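Local coordinates for cellulose binding protein (Clavibacter michiganensis subsp. michiganensis, PDB 4L48) that binds cellulose chains through an expansin module, the C-terminal part of a longer protein that probably also hydrolyses beta-1,4-glucosidic linkages in cellulose, at residues D135-Q140 with L167-T172; G5-Y10 with G93-S98. The protein carries 1 engineered substitution. All coordinates share one frame; numbering follows the deposited sequence.

In the fold
Contact 1 and contact 2 lie in the two different domains of the expansin module. Contact 2 joins the first and last strands of the N-terminal double-psi beta-barrel domain. Contact 1 follows it in the chain and pairs two strands of the C-terminal expansin domain. Their centres are about 37 Å apart, on opposite sides of the chain's centre, and their nearest atoms about 22 Å, with no touch. The bound glycan meets residues of both domains, among them Asn22 and Ser24 in the first and Trp121, Trp122 and Tyr153 in the second. Neither contact supplies a residue of that pocket. The side chain of Ile139 in contact 1 is about 13 Å from a bound glucose unit.

Contact 1: residues D135-Q140 with L167-T172; sequences DRVEIQ and LTVKVT
Residues 135-140 and 167-172 are antiparallel neighbours in the beta-sandwich of the expansin C-terminal domain, with a classic beta bulge at Asp135 and Arg136, opposite Thr172. The O of Thr172 accepts from Asp135 N at 2.9 Å and from Arg136 N at 3.1 Å, both in the carbonyl plane. In return, Thr172 N gives a nearly straight bond to Arg136 O (174°). Further along, Glu138 and Lys170 form a second hydrogen-bonded pair.

Val137, Ile139, Leu167, Val169 and Val171 share the buried side. All but Leu167 pack there against Leu125 or Val127 of strand 124-128, and Leu167 touches Leu184. Val137 CG2 lies beside Val171 CG1, and the two side chains point the same way. Val137 CG1 meets Val169 CG1 at 3.9 Å. CG2 of Ile139 comes to 3.9 Å from CD2 of Leu167.

The other face is polar. Glu138 and Lys170 run side by side. Lys170 bends at chi3 (-56°), and its CD lies 3.6 Å from Glu138 OE1. The salt bridge from its NZ to the same oxygen is long, and the lysine also makes a cation-pi contact with Trp145. A water bridges Glu138, Lys170 and Thr172. It is hydrogen-bonded to Glu138 OE1 at 2.8 Å, to Lys170 O at 2.7 Å and to Thr172 OG1 at 2.9 Å.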
loop_
_atom_site.group_PDB
_atom_site.type_symbol
_atom_site.label_atom_id
_atom_site.label_comp_id
_atom_site.label_asym_id
_atom_site.label_seq_id
_atom_site.Cartn_x
_atom_site.Cartn_y
_atom_site.Cartn_z
ATOM N N ASP A 135 7.074 8.792 -1.024
ATOM C CA ASP A 135 6.932 10.217 -0.746
ATOM C C ASP A 135 6.602 11.034 -1.990
ATOM O O ASP A 135 6.015 12.113 -1.896
ATOM C CB ASP A 135 8.203 10.769 -0.094
ATOM C CG ASP A 135 8.393 10.276 1.326
ATOM O OD1 ASP A 135 7.416 9.764 1.914
ATOM O OD2 ASP A 135 9.516 10.410 1.858
ATOM N N ARG A 136 6.977 10.519 -3.156
ATOM C CA ARG A 136 6.864 11.301 -4.378
ATOM C C ARG A 136 6.552 10.451 -5.606
ATOM O O ARG A 136 7.223 9.456 -5.875
ATOM C CB ARG A 136 8.159 12.085 -4.602
ATOM C CG ARG A 136 8.009 13.335 -5.449
ATOM C CD ARG A 136 9.363 13.988 -5.676
ATOM N NE ARG A 136 10.157 14.026 -4.450
ATOM C CZ ARG A 136 11.440 14.369 -4.397
ATOM N NH1 ARG A 136 12.082 14.371 -3.236
ATOM N NH2 ARG A 136 12.083 14.707 -5.505
ATOM N N VAL A 137 5.523 10.856 -6.344
ATOM C CA VAL A 137 5.194 10.237 -7.624
ATOM C C VAL A 137 4.973 11.328 -8.668
ATOM O O VAL A 137 4.098 12.178 -8.512
ATOM C CB VAL A 137 3.935 9.354 -7.535
ATOM C CG1 VAL A 137 3.568 8.821 -8.912
ATOM C CG2 VAL A 137 4.153 8.207 -6.558
ATOM N N GLU A 138 5.772 11.302 -9.729
ATOM C CA GLU A 138 5.738 12.359 -10.733
ATOM C C GLU A 138 5.541 11.813 -12.143
ATOM O O GLU A 138 6.011 10.722 -12.469
ATOM C CB GLU A 138 7.032 13.174 -10.680
ATOM C CG GLU A 138 7.344 13.760 -9.315
ATOM C CD GLU A 138 8.791 14.192 -9.187
ATOM O OE1 GLU A 138 9.648 13.324 -8.921
ATOM O OE2 GLU A 138 9.071 15.398 -9.354
ATOM N N ILE A 139 4.846 12.582 -12.975
ATOM C CA ILE A 139 4.685 12.250 -14.384
ATOM C C ILE A 139 5.432 13.274 -15.230
ATOM O O ILE A 139 5.260 14.481 -15.049
ATOM C CB ILE A 139 3.201 12.233 -14.798
ATOM C CG1 ILE A 139 2.430 11.194 -13.981
ATOM C CG2 ILE A 139 3.062 11.953 -16.288
ATOM C CD1 ILE A 139 0.957 11.121 -14.321
ATOM N N GLN A 140 6.264 12.795 -16.149
ATOM C CA GLN A 140 7.077 13.681 -16.973
ATOM C C GLN A 140 6.222 14.549 -17.890
ATOM O O GLN A 140 5.474 14.043 -18.727
ATOM C CB GLN A 140 8.085 12.884 -17.803
ATOM C CG GLN A 140 9.094 13.754 -18.538
ATOM C CD GLN A 140 9.982 12.957 -19.473
ATOM O OE1 GLN A 140 9.537 12.001 -20.105
ATOM N NE2 GLN A 140 11.246 13.350 -19.565
ATOM N N LEU A 167 3.543 6.993 -20.732
ATOM C CA LEU A 167 3.864 7.747 -19.526
ATOM C C LEU A 167 5.259 7.429 -18.999
ATOM O O LEU A 167 5.683 6.273 -18.984
ATOM C CB LEU A 167 2.823 7.488 -18.432
ATOM C CG LEU A 167 1.423 8.059 -18.659
ATOM C CD1 LEU A 167 0.525 7.763 -17.468
ATOM C CD2 LEU A 167 1.495 9.555 -18.922
ATOM N N THR A 168 5.969 8.469 -18.575
ATOM C CA THR A 168 7.248 8.306 -17.900
ATOM C C THR A 168 7.092 8.743 -16.449
ATOM O O THR A 168 6.989 9.935 -16.158
ATOM C CB THR A 168 8.360 9.131 -18.570
ATOM O OG1 THR A 168 8.529 8.698 -19.926
ATOM C CG2 THR A 168 9.675 8.961 -17.823
ATOM N N VAL A 169 7.067 7.773 -15.541
ATOM C CA VAL A 169 6.783 8.053 -14.139
ATOM C C VAL A 169 7.990 7.823 -13.237
ATOM O O VAL A 169 8.623 6.768 -13.282
ATOM C CB VAL A 169 5.597 7.207 -13.632
ATOM C CG1 VAL A 169 5.366 7.439 -12.145
ATOM C CG2 VAL A 169 4.342 7.531 -14.427
ATOM N N LYS A 170 8.306 8.824 -12.421
ATOM C CA LYS A 170 9.364 8.697 -11.429
ATOM C C LYS A 170 8.754 8.544 -10.042
ATOM O O LYS A 170 7.976 9.389 -9.600
ATOM C CB LYS A 170 10.283 9.919 -11.456
ATOM C CG LYS A 170 11.538 9.760 -10.611
ATOM C CD LYS A 170 12.141 11.107 -10.245
ATOM C CE LYS A 170 12.435 11.944 -11.477
ATOM N NZ LYS A 170 12.937 13.298 -11.114
ATOM N N VAL A 171 9.106 7.459 -9.361
ATOM C CA VAL A 171 8.612 7.205 -8.015
ATOM C C VAL A 171 9.760 7.240 -7.011
ATOM O O VAL A 171 10.777 6.574 -7.200
ATOM C CB VAL A 171 7.897 5.842 -7.924
ATOM C CG1 VAL A 171 7.374 5.608 -6.515
ATOM C CG2 VAL A 171 6.766 5.768 -8.936
ATOM N N THR A 172 9.594 8.022 -5.949
ATOM C CA THR A 172 10.615 8.140 -4.914
ATOM C C THR A 172 10.076 7.667 -3.569
ATOM O O THR A 172 9.050 8.160 -3.101
ATOM C CB THR A 172 11.100 9.595 -4.768
ATOM O OG1 THR A 172 11.546 10.087 -6.038
ATOM C CG2 THR A 172 12.241 9.678 -3.763
HETATM O O HOH W 1 9.224 10.827 -7.660
HETATM O O HOH W 2 5.077 11.505 -19.662
#

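Contact 2: residues G5-Y10 with G93-S98; sequences GRATHY and GIIPIS
Gly93 meets His9 and Thr8 where the last strand of the double-psi beta-barrel domain comes up to the first. The barrel closes here, by antiparallel pairing of strands 3-10 and 95-101. Gly93 adopts a backbone conformation with positive phi, readily taken up by a residue without a side chain. Its O accepts from a water that in turn accepts from His9 N at 2.9 Å. The same water lies over the centre of one face of the His9 ring. That ring also stacks with Phe90.

Ile94 crosses the side chain of Arg6. Its CG2 touches Arg6 CD at 4.1 Å, and its CD1 comes obliquely to the guanidinium. The extended arginine chain goes on to a salt bridge with Glu73.

Ile95 pairs with Ala7 through two in-plane backbone bonds. Its O takes Ala7 N at 2.8 Å, and its N gives to Ala7 O at 3.1 Å. On the inner side, CG1 of Ile95 lies 3.8 Å from Ala7 CB, while Phe84 and Leu87 of helix 81-87 cover Ile95.

Pro96 faces Arg6 in a non-hydrogen-bonded pair. Ile97 then pairs with Gly5 by two nearly straight bonds (169° and 174°), each donor lying well above the carbonyl plane. CG1 of Ile97 sits between its own N and carbonyl carbon (chi1 61°). That turns the branch back over strand 5-10: CG1 is 3.6 Å from Gly5 C, and CD1 reaches 3.7 Å from Ala7 CB and 3.4 Å from Arg6 O.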
loop_
_atom_site.group_PDB
_atom_site.type_symbol
_atom_site.label_atom_id
_atom_site.label_comp_id
_atom_site.label_asym_id
_atom_site.label_seq_id
_atom_site.Cartn_x
_atom_site.Cartn_y
_atom_site.Cartn_z
ATOM N N GLY A 5 0.846 -2.390 21.533
ATOM C CA GLY A 5 -0.584 -2.145 21.520
ATOM C C GLY A 5 -1.443 -3.386 21.649
ATOM O O GLY A 5 -1.088 -4.337 22.347
ATOM N N ARG A 6 -2.586 -3.369 20.972
ATOM C CA ARG A 6 -3.538 -4.471 21.028
ATOM C C ARG A 6 -4.147 -4.721 19.654
ATOM O O ARG A 6 -4.004 -3.903 18.745
ATOM C CB ARG A 6 -4.640 -4.170 22.042
ATOM C CG ARG A 6 -5.432 -2.914 21.726
ATOM C CD ARG A 6 -6.585 -2.729 22.693
ATOM N NE ARG A 6 -7.457 -1.631 22.290
ATOM C CZ ARG A 6 -8.735 -1.530 22.637
ATOM N NH1 ARG A 6 -9.294 -2.468 23.392
ATOM N NH2 ARG A 6 -9.457 -0.497 22.226
ATOM N N ALA A 7 -4.832 -5.849 19.503
ATOM C CA ALA A 7 -5.389 -6.214 18.208
ATOM C C ALA A 7 -6.786 -6.821 18.292
ATOM O O ALA A 7 -7.058 -7.679 19.131
ATOM C CB ALA A 7 -4.447 -7.161 17.478
ATOM N N THR A 8 -7.666 -6.354 17.412
ATOM C CA THR A 8 -8.969 -6.971 17.210
ATOM C C THR A 8 -8.978 -7.598 15.822
ATOM O O THR A 8 -7.969 -7.556 15.117
ATOM C CB THR A 8 -10.111 -5.948 17.328
ATOM O OG1 THR A 8 -9.790 -4.782 16.561
ATOM C CG2 THR A 8 -10.316 -5.546 18.781
ATOM N N HIS A 9 -10.104 -8.180 15.423
ATOM C CA HIS A 9 -10.175 -8.831 14.119
ATOM C C HIS A 9 -11.377 -8.408 13.274
ATOM O O HIS A 9 -12.436 -8.067 13.800
ATOM C CB HIS A 9 -10.122 -10.357 14.263
ATOM C CG HIS A 9 -11.154 -10.918 15.191
ATOM N ND1 HIS A 9 -12.505 -10.878 14.917
ATOM C CD2 HIS A 9 -11.032 -11.540 16.387
ATOM C CE1 HIS A 9 -13.170 -11.448 15.905
ATOM N NE2 HIS A 9 -12.300 -11.859 16.810
ATOM N N TYR A 10 -11.189 -8.429 11.957
ATOM C CA TYR A 10 -12.251 -8.124 11.006
ATOM C C TYR A 10 -11.909 -8.775 9.668
ATOM O O TYR A 10 -10.873 -9.425 9.540
ATOM C CB TYR A 10 -12.418 -6.611 10.847
ATOM C CG TYR A 10 -11.533 -5.991 9.787
ATOM C CD1 TYR A 10 -12.079 -5.465 8.623
ATOM C CD2 TYR A 10 -10.155 -5.938 9.946
ATOM C CE1 TYR A 10 -11.278 -4.900 7.649
ATOM C CE2 TYR A 10 -9.346 -5.376 8.976
ATOM C CZ TYR A 10 -9.912 -4.859 7.831
ATOM O OH TYR A 10 -9.111 -4.299 6.866
ATOM N N GLY A 93 -11.077 -12.278 21.306
ATOM C CA GLY A 93 -11.567 -11.015 20.783
ATOM C C GLY A 93 -10.512 -9.926 20.733
ATOM O O GLY A 93 -10.389 -9.215 19.737
ATOM N N ILE A 94 -9.759 -9.786 21.821
ATOM C CA ILE A 94 -8.682 -8.804 21.901
ATOM C C ILE A 94 -7.396 -9.487 22.356
ATOM O O ILE A 94 -7.416 -10.318 23.262
ATOM C CB ILE A 94 -9.019 -7.674 22.897
ATOM C CG1 ILE A 94 -10.463 -7.200 22.716
ATOM C CG2 ILE A 94 -8.046 -6.513 22.741
ATOM C CD1 ILE A 94 -10.888 -6.144 23.715
ATOM N N ILE A 95 -6.278 -9.141 21.722
ATOM C CA ILE A 95 -4.985 -9.712 22.088
ATOM C C ILE A 95 -3.901 -8.643 22.216
ATOM O O ILE A 95 -3.893 -7.668 21.464
ATOM C CB ILE A 95 -4.526 -10.788 21.075
ATOM C CG1 ILE A 95 -4.523 -10.222 19.653
ATOM C CG2 ILE A 95 -5.415 -12.021 21.160
ATOM C CD1 ILE A 95 -4.080 -11.218 18.600
ATOM N N PRO A 96 -2.984 -8.818 23.182
ATOM C CA PRO A 96 -1.847 -7.907 23.349
ATOM C C PRO A 96 -0.787 -8.147 22.280
ATOM O O PRO A 96 -0.402 -9.292 22.044
ATOM C CB PRO A 96 -1.301 -8.284 24.727
ATOM C CG PRO A 96 -1.688 -9.711 24.904
ATOM C CD PRO A 96 -3.021 -9.856 24.229
ATOM N N ILE A 97 -0.326 -7.080 21.634
ATOM C CA ILE A 97 0.643 -7.217 20.552
ATOM C C ILE A 97 1.764 -6.184 20.609
ATOM O O ILE A 97 1.728 -5.243 21.401
ATOM C CB ILE A 97 -0.027 -7.092 19.166
ATOM C CG1 ILE A 97 -0.691 -5.721 19.020
ATOM C CG2 ILE A 97 -1.030 -8.216 18.940
ATOM C CD1 ILE A 97 -1.218 -5.441 17.630
ATOM N N SER A 98 2.761 -6.388 19.755
ATOM C CA SER A 98 3.814 -5.414 19.511
ATOM C C SER A 98 4.243 -5.590 18.062
ATOM O O SER A 98 4.332 -6.715 17.573
ATOM C CB SER A 98 5.003 -5.644 20.444
ATOM O OG SER A 98 5.703 -6.824 20.093
HETATM O O HOH W 3 -12.220 -8.775 17.316
#